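Local atomic coordinates of DNA-3-methyladenine glycosidase II, putative (Deinococcus radiodurans, PDB entry 2YG9), a protein that belongs to the HhH-GPD superfamily of base excision DNA repair proteins and is probably a DNA glycosylase. Residues Ala34-Asp39 with Arg204-Arg209. Residues are numbered along the deposited sequence; the frame is centred on the assembly and turned at random.
Sequences AHLSRD and RSLASR. With NI (nickel (II) ion), chain F.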
loop_
_atom_site.group_PDB
_atom_site.type_symbol
_atom_site.label_atom_id
_atom_site.label_comp_id
_atom_site.label_asym_id
_atom_site.label_seq_id
_atom_site.Cartn_x
_atom_site.Cartn_y
_atom_site.Cartn_z
ATOM N N ALA A 34 10.645 -16.305 10.428
ATOM C CA ALA A 34 11.639 -17.372 10.397
ATOM C C ALA A 34 12.312 -17.349 9.048
ATOM O O ALA A 34 13.504 -17.478 8.965
ATOM C CB ALA A 34 11.017 -18.706 10.640
ATOM N N HIS A 35 11.519 -17.204 7.987
ATOM C CA HIS A 35 12.062 -17.172 6.646
ATOM C C HIS A 35 12.998 -15.975 6.470
ATOM O O HIS A 35 14.139 -16.155 6.062
ATOM C CB HIS A 35 10.946 -17.190 5.597
ATOM C CG HIS A 35 11.448 -17.011 4.201
ATOM N ND1 HIS A 35 11.674 -18.069 3.344
ATOM C CD2 HIS A 35 11.805 -15.894 3.525
ATOM C CE1 HIS A 35 12.132 -17.601 2.192
ATOM N NE2 HIS A 35 12.249 -16.286 2.290
ATOM N N LEU A 36 12.524 -14.773 6.811
ATOM C CA LEU A 36 13.277 -13.541 6.662
ATOM C C LEU A 36 14.574 -13.569 7.474
ATOM O O LEU A 36 15.621 -13.160 7.003
ATOM C CB LEU A 36 12.400 -12.349 7.067
ATOM C CG LEU A 36 11.166 -12.115 6.158
ATOM C CD1 LEU A 36 10.267 -10.965 6.774
ATOM C CD2 LEU A 36 11.575 -11.818 4.665
ATOM N N SER A 37 14.477 -14.140 8.674
ATOM C CA SER A 37 15.590 -14.269 9.584
ATOM C C SER A 37 16.710 -15.139 9.059
ATOM O O SER A 37 17.763 -15.133 9.640
ATOM C CB SER A 37 15.119 -14.825 10.924
ATOM O OG SER A 37 14.404 -13.821 11.591
ATOM N N ARG A 38 16.478 -15.890 7.980
ATOM C CA ARG A 38 17.566 -16.589 7.342
ATOM C C ARG A 38 18.606 -15.642 6.728
ATOM O O ARG A 38 19.727 -16.040 6.444
ATOM C CB ARG A 38 17.029 -17.535 6.282
ATOM C CG ARG A 38 16.245 -18.655 6.917
ATOM C CD ARG A 38 15.626 -19.459 5.899
ATOM N NE ARG A 38 16.663 -20.189 5.204
ATOM C CZ ARG A 38 16.487 -21.337 4.552
ATOM N NH1 ARG A 38 15.284 -21.909 4.481
ATOM N NH2 ARG A 38 17.540 -21.891 3.953
ATOM N N ASP A 39 18.197 -14.403 6.478
ATOM C CA ASP A 39 19.066 -13.347 6.030
ATOM C C ASP A 39 19.498 -12.711 7.335
ATOM O O ASP A 39 18.684 -12.166 8.048
ATOM C CB ASP A 39 18.256 -12.390 5.126
ATOM C CG ASP A 39 18.995 -11.127 4.739
ATOM O OD1 ASP A 39 20.107 -10.843 5.226
ATOM O OD2 ASP A 39 18.427 -10.389 3.895
ATOM N N ARG A 204 7.938 -10.610 0.960
ATOM C CA ARG A 204 8.525 -9.289 0.660
ATOM C C ARG A 204 7.764 -8.145 1.299
ATOM O O ARG A 204 8.355 -7.103 1.581
ATOM C CB ARG A 204 8.678 -9.130 -0.843
ATOM C CG ARG A 204 9.984 -9.725 -1.301
ATOM C CD ARG A 204 10.128 -9.729 -2.785
ATOM N NE ARG A 204 9.188 -10.632 -3.467
ATOM C CZ ARG A 204 9.228 -10.850 -4.772
ATOM N NH1 ARG A 204 10.143 -10.241 -5.503
ATOM N NH2 ARG A 204 8.370 -11.682 -5.346
ATOM N N SER A 205 6.456 -8.333 1.550
ATOM C CA SER A 205 5.651 -7.286 2.204
ATOM C C SER A 205 6.108 -7.069 3.639
ATOM O O SER A 205 6.352 -5.953 4.027
ATOM C CB SER A 205 4.135 -7.604 2.203
ATOM O OG SER A 205 3.624 -7.597 0.887
ATOM N N LEU A 206 6.234 -8.129 4.428
ATOM C CA LEU A 206 6.689 -7.962 5.806
ATOM C C LEU A 206 8.141 -7.497 5.874
ATOM O O LEU A 206 8.468 -6.681 6.742
ATOM C CB LEU A 206 6.455 -9.243 6.656
ATOM C CG LEU A 206 6.714 -9.166 8.163
ATOM C CD1 LEU A 206 5.748 -8.175 8.860
ATOM C CD2 LEU A 206 6.651 -10.582 8.812
ATOM N N ALA A 207 8.989 -7.996 4.976
ATOM C CA ALA A 207 10.381 -7.509 4.885
ATOM C C ALA A 207 10.339 -6.000 4.650
ATOM O O ALA A 207 11.003 -5.280 5.318
ATOM C CB ALA A 207 11.113 -8.161 3.759
ATOM N N SER A 208 9.545 -5.555 3.671
ATOM C CA SER A 208 9.355 -4.125 3.398
ATOM C C SER A 208 8.935 -3.360 4.680
ATOM O O SER A 208 9.512 -2.331 5.021
ATOM C CB SER A 208 8.319 -3.945 2.293
ATOM O OG SER A 208 8.816 -4.330 1.033
ATOM N N ARG A 209 7.941 -3.880 5.395
ATOM C CA ARG A 209 7.483 -3.250 6.627
ATOM C C ARG A 209 8.582 -3.176 7.700
ATOM O O ARG A 209 8.683 -2.166 8.437
ATOM C CB ARG A 209 6.233 -3.964 7.145
ATOM C CG ARG A 209 5.016 -3.750 6.232
ATOM C CD ARG A 209 3.810 -4.536 6.749
ATOM N NE ARG A 209 3.406 -4.062 8.082
ATOM C CZ ARG A 209 2.728 -4.770 8.996
ATOM N NH1 ARG A 209 2.410 -6.037 8.796
ATOM N NH2 ARG A 209 2.428 -4.210 10.154
HETATM NI NI NI F . 10.461 -20.238 3.551
HETATM O O HOH W 1 9.504 -20.499 1.562
HETATM O O HOH W 2 8.376 -20.143 4.850
HETATM O O HOH W 3 12.013 -20.620 5.342
HETATM O O HOH W 4 10.826 -22.671 3.916
#
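Leu36 meets Leu206 and Ala207 where two helices of this all-helical HhH-GPD protein come together, helix 30-36 near the start of the modelled chain and helix 204-219 near its end. The contact across the segments is apolar and small, burying 125 Å² in all. The two methyls of Leu36 divide the work. Leu36 CD2 reaches Ala207 CB at 3.8 Å. Leu36 CD1 lies against the opposing backbone, 3.7 Å from Ala207 N, and also meets Leu206 CD2 at 4.2 Å. With CG of Leu36 anti to its carbonyl carbon (chi1 -65°) and CD1 then anti to CA, CD1 is carried to that backbone while CD2 branches toward Ala207. Leu42 and Trp200 each touch both Leu36 and Ala207.

Hydrogen bonds shape each segment separately. A type I turn runs from Leu36 to Asp39, closed by Asp39 N to Leu36 O at 2.9 Å; Asp39 then N-caps the next helix through Val41 N, while its OD2 takes bonds with Tyr188 and Trp200. In helix 204-219, Arg204 O accepts from Ser208 N and Ser208 OG on opposite faces of its carbonyl plane.

The metal takes no part in the apolar contact: nickel is 8.6 Å from Leu36 CD2. The NE2 bond to Arg199 O and an edge-to-face contact with Tyr203 would both restrict His35 ring rotation. His35 ND1 binds nickel at 2.5 Å; four waters also bind the metal, water 1 nearest at 2.2 Å.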